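PDB 4N5H: Esterase/lipase from Lactobacillus rhamnosus, which hydrolyses carboxylic esters, and may also transfer acyl groups, as an esterase of the alpha/beta hydrolase fold. Local coordinates for the interface of chains A and B. Coordinates in Å, arbitrary orientation; residue numbers count along the deposited sequence, not the author numbering. Chains: chain A/B, Esterase/lipase.

The interface of chains A and B. Residues chain A 39-42, 125, 129, 133; chain B 275, 287-289.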
ATOM      1  N   THR A  39       2.921  -7.007  17.542  1.00 11.75           N
ATOM      2  CA  THR A  39       4.173  -6.325  17.253  1.00 12.05           C
ATOM      3  C   THR A  39       4.647  -5.402  18.366  1.00 11.56           C
ATOM      4  O   THR A  39       3.823  -4.883  19.157  1.00 11.05           O
ATOM      5  CB  THR A  39       4.079  -5.525  15.934  1.00 12.66           C
ATOM      6  OG1 THR A  39       2.996  -4.609  15.986  1.00 13.61           O
ATOM      7  CG2 THR A  39       3.906  -6.452  14.769  1.00 14.74           C
ATOM      8  N   GLU A  40       5.957  -5.115  18.319  1.00 11.36           N
ATOM      9  CA  GLU A  40       6.510  -3.998  19.089  1.00 12.33           C
ATOM     10  C   GLU A  40       6.338  -4.115  20.606  1.00 12.99           C
ATOM     11  O   GLU A  40       6.068  -3.178  21.349  1.00 13.14           O
ATOM     12  CB  GLU A  40       5.886  -2.661  18.537  1.00 12.11           C
ATOM     13  CG  GLU A  40       6.757  -1.439  18.918  1.00 12.51           C
ATOM     14  CD  GLU A  40       6.023  -0.132  18.601  1.00 16.51           C
ATOM     15  OE1 GLU A  40       4.747  -0.068  18.560  1.00 17.50           O
ATOM     16  OE2 GLU A  40       6.717   0.933  18.532  1.00 18.83           O
ATOM     17  N   TYR A  41       6.523  -5.319  21.137  1.00 10.89           N
ATOM     18  CA  TYR A  41       6.568  -5.434  22.539  1.00 11.90           C
ATOM     19  C   TYR A  41       7.945  -5.022  23.076  1.00 12.08           C
ATOM     20  O   TYR A  41       8.988  -5.572  22.654  1.00 13.39           O
ATOM     21  CB  TYR A  41       6.410  -6.888  22.920  1.00 11.59           C
ATOM     22  CG  TYR A  41       5.093  -7.580  22.799  1.00 10.90           C
ATOM     23  CD1 TYR A  41       4.780  -8.409  21.689  1.00 12.16           C
ATOM     24  CD2 TYR A  41       4.151  -7.468  23.789  1.00 11.20           C
ATOM     25  CE1 TYR A  41       3.608  -9.115  21.628  1.00 11.24           C
ATOM     26  CE2 TYR A  41       2.965  -8.174  23.714  1.00 10.81           C
ATOM     27  CZ  TYR A  41       2.746  -9.026  22.659  1.00 11.73           C
ATOM     28  OH  TYR A  41       1.557  -9.779  22.685  1.00 12.48           O
ATOM     29  N   ARG A  42       7.960  -4.121  24.072  1.00 12.60           N
ATOM     30  CA  ARG A  42       9.231  -3.872  24.720  1.00 11.82           C
ATOM     31  C   ARG A  42       9.570  -5.077  25.576  1.00 12.38           C
ATOM     32  O   ARG A  42       8.761  -5.538  26.369  1.00 14.18           O
ATOM     33  CB  ARG A  42       9.085  -2.654  25.652  1.00 12.62           C
ATOM     34  CG  ARG A  42       9.011  -1.319  24.974  1.00 14.16           C
ATOM     35  CD  ARG A  42       8.746  -0.238  26.009  1.00 16.03           C
ATOM     36  NE  ARG A  42       8.687   1.030  25.345  1.00 17.03           N
ATOM     37  CZ  ARG A  42       8.646   2.198  25.995  1.00 18.81           C
ATOM     38  NH1 ARG A  42       8.776   2.225  27.308  1.00 19.38           N
ATOM     39  NH2 ARG A  42       8.642   3.331  25.270  1.00 18.91           N
ATOM     40  N   TRP A 125      11.929 -12.367  28.824  1.00 11.86           N
ATOM     41  CA  TRP A 125      10.588 -11.890  28.613  1.00 11.89           C
ATOM     42  C   TRP A 125       9.658 -13.012  28.182  1.00 13.30           C
ATOM     43  O   TRP A 125       8.564 -13.202  28.729  1.00 13.03           O
ATOM     44  CB  TRP A 125      10.606 -10.778  27.565  1.00 12.59           C
ATOM     45  CG  TRP A 125       9.280 -10.071  27.437  1.00 13.24           C
ATOM     46  CD1 TRP A 125       8.876  -8.933  28.071  1.00 12.60           C
ATOM     47  CD2 TRP A 125       8.200 -10.459  26.608  1.00 12.85           C
ATOM     48  NE1 TRP A 125       7.618  -8.593  27.702  1.00 12.66           N
ATOM     49  CE2 TRP A 125       7.188  -9.474  26.747  1.00 12.63           C
ATOM     50  CE3 TRP A 125       8.006 -11.507  25.695  1.00 13.14           C
ATOM     51  CZ2 TRP A 125       5.964  -9.573  26.098  1.00 12.39           C
ATOM     52  CZ3 TRP A 125       6.801 -11.554  25.028  1.00 12.43           C
ATOM     53  CH2 TRP A 125       5.795 -10.637  25.265  1.00 12.61           C
ATOM     54  N   PHE A 129       6.094 -14.275  29.842  1.00 13.68           N
ATOM     55  CA  PHE A 129       4.870 -13.869  29.181  1.00 12.81           C
ATOM     56  C   PHE A 129       4.404 -14.756  28.056  1.00 13.58           C
ATOM     57  O   PHE A 129       3.284 -14.640  27.550  1.00 14.05           O
ATOM     58  CB  PHE A 129       5.010 -12.362  28.766  1.00 14.89           C
ATOM     59  CG  PHE A 129       5.347 -11.489  29.911  1.00 14.72           C
ATOM     60  CD1 PHE A 129       6.566 -10.898  29.968  1.00 14.25           C
ATOM     61  CD2 PHE A 129       4.503 -11.366  30.998  1.00 16.30           C
ATOM     62  CE1 PHE A 129       6.999 -10.157  31.053  1.00 15.71           C
ATOM     63  CE2 PHE A 129       4.902 -10.611  32.081  1.00 17.11           C
ATOM     64  CZ  PHE A 129       6.156  -9.991  32.113  1.00 17.33           C
ATOM     65  N   ARG A 133       0.186 -16.639  26.343  1.00 15.07           N
ATOM     66  CA  ARG A 133      -0.340 -16.263  25.036  1.00 14.77           C
ATOM     67  C   ARG A 133      -0.049 -17.260  23.943  1.00 15.26           C
ATOM     68  O   ARG A 133      -0.201 -16.979  22.741  1.00 16.64           O
ATOM     69  CB  ARG A 133       0.146 -14.837  24.688  1.00 13.16           C
ATOM     70  CG  ARG A 133       1.579 -14.729  24.349  1.00 13.90           C
ATOM     71  CD  ARG A 133       2.101 -13.243  24.469  1.00 14.17           C
ATOM     72  NE  ARG A 133       2.082 -12.813  25.863  1.00 14.40           N
ATOM     73  CZ  ARG A 133       1.605 -11.699  26.343  1.00 12.81           C
ATOM     74  NH1 ARG A 133       1.201 -10.695  25.529  1.00 12.28           N
ATOM     75  NH2 ARG A 133       1.570 -11.569  27.629  1.00 14.72           N
TER
ATOM     76  N   HIS B 275       6.407  -4.292  28.766  1.00 11.50           N
ATOM     77  CA  HIS B 275       5.719  -3.916  27.558  1.00 12.03           C
ATOM     78  C   HIS B 275       4.424  -3.146  27.812  1.00 12.57           C
ATOM     79  O   HIS B 275       3.905  -2.492  26.882  1.00 11.26           O
ATOM     80  CB  HIS B 275       5.442  -5.176  26.713  1.00 11.66           C
ATOM     81  CG  HIS B 275       4.697  -6.233  27.443  1.00 11.24           C
ATOM     82  ND1 HIS B 275       5.238  -6.927  28.521  1.00 12.24           N
ATOM     83  CD2 HIS B 275       3.448  -6.721  27.285  1.00 12.55           C
ATOM     84  CE1 HIS B 275       4.375  -7.823  28.940  1.00 12.77           C
ATOM     85  NE2 HIS B 275       3.287  -7.726  28.202  1.00 12.59           N
ATOM     86  N   TRP B 287      -2.649  -7.029  21.272  1.00 11.51           N
ATOM     87  CA  TRP B 287      -1.988  -7.803  22.284  1.00 11.71           C
ATOM     88  C   TRP B 287      -3.069  -8.400  23.232  1.00 11.80           C
ATOM     89  O   TRP B 287      -4.025  -7.722  23.613  1.00 11.73           O
ATOM     90  CB  TRP B 287      -1.112  -6.968  23.120  1.00 11.19           C
ATOM     91  CG  TRP B 287       0.035  -6.315  22.437  1.00 11.73           C
ATOM     92  CD1 TRP B 287       0.478  -6.508  21.198  1.00 12.49           C
ATOM     93  CD2 TRP B 287       0.964  -5.439  23.090  1.00 11.85           C
ATOM     94  NE1 TRP B 287       1.625  -5.777  20.998  1.00 12.70           N
ATOM     95  CE2 TRP B 287       1.938  -5.095  22.139  1.00 11.71           C
ATOM     96  CE3 TRP B 287       1.044  -4.905  24.403  1.00 13.00           C
ATOM     97  CZ2 TRP B 287       2.964  -4.165  22.401  1.00 11.14           C
ATOM     98  CZ3 TRP B 287       2.103  -4.010  24.698  1.00 11.90           C
ATOM     99  CH2 TRP B 287       3.056  -3.670  23.708  1.00 11.77           C
ATOM    100  N   PRO B 288      -2.820  -9.614  23.791  1.00 13.04           N
ATOM    101  CA  PRO B 288      -3.755 -10.202  24.795  1.00 13.12           C
ATOM    102  C   PRO B 288      -4.105  -9.299  25.975  1.00 13.43           C
ATOM    103  O   PRO B 288      -5.272  -9.185  26.345  1.00 12.23           O
ATOM    104  CB  PRO B 288      -2.971 -11.444  25.282  1.00 14.79           C
ATOM    105  CG  PRO B 288      -2.084 -11.806  24.135  1.00 16.92           C
ATOM    106  CD  PRO B 288      -1.784 -10.576  23.352  1.00 14.98           C
ATOM    107  N   GLU B 289      -3.156  -8.564  26.525  1.00 13.32           N
ATOM    108  CA  GLU B 289      -3.485  -7.653  27.636  1.00 11.66           C
ATOM    109  C   GLU B 289      -4.334  -6.467  27.237  1.00 11.44           C
ATOM    110  O   GLU B 289      -5.126  -5.931  28.002  1.00 13.94           O
ATOM    111  CB  GLU B 289      -2.227  -7.139  28.309  1.00 11.89           C
ATOM    112  CG  GLU B 289      -1.282  -8.170  28.977  1.00 12.23           C
ATOM    113  CD  GLU B 289      -0.209  -8.671  28.046  1.00 11.66           C
ATOM    114  OE1 GLU B 289      -0.355  -8.655  26.790  1.00 12.90           O
ATOM    115  OE2 GLU B 289       0.823  -9.069  28.622  1.00 12.54           O
TER
HETATM  116  O   HOH W   1       5.904  -2.120  24.922  1.00 12.70           O
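A:Tyr41 and B:Trp287 stack nearly parallel where two copies of this alpha/beta hydrolase meet; the structure alone does not show that the pairing is biological. Their side chains slide past each other in opposite directions, bringing CE2 of the phenol within 3.4 Å of CD2 of the indole. A:Trp125 caps the other face of the tyrosine, toward the rim. In B:Trp287, CG anti to the carbonyl carbon (chi1 -63°) carries the ring alongside strand 35-42, and chi2 -9° turns NE1 to donate in its ring plane to the backbone O of A:Thr39 at 3.0 Å. An alanine in its place would probably uncover one face of A:Tyr41 and leave that carbonyl without its indole donor.

Beside the stack, the edge of A:Trp125 lies over the face of B:His275; the indole N-H points at ND1 from well above the imidazole plane, NE1 to ND1 3.0 Å, so any hydrogen bond is weakly directed. CE1 points at the centre of the A:Phe129 ring, and CD2 lies 3.6 Å from CD2 of A:Tyr41, the planes steeply inclined.

A:Arg133 grips B:Glu289 end-on in a salt bridge at the start of helix 288-311. NH1 meets OE1 on its syn side at 2.9 Å, and NH2 reaches OE2 at 2.8 Å from above the carboxylate plane; NE2 of B:His275 donates to OE2 from the opposite face. NE donates to the carbonyl O of A:Phe129 and NH1 to the hydroxyl OH of A:Tyr41, both near the guanidinium plane, holding its rotation.

The A:Arg42 side chain touches B:His275 loosely, CB to CA 4.1 Å, although its carbonyl O sits against the histidine CB. Here a water bridges its backbone N and the histidine carbonyl O.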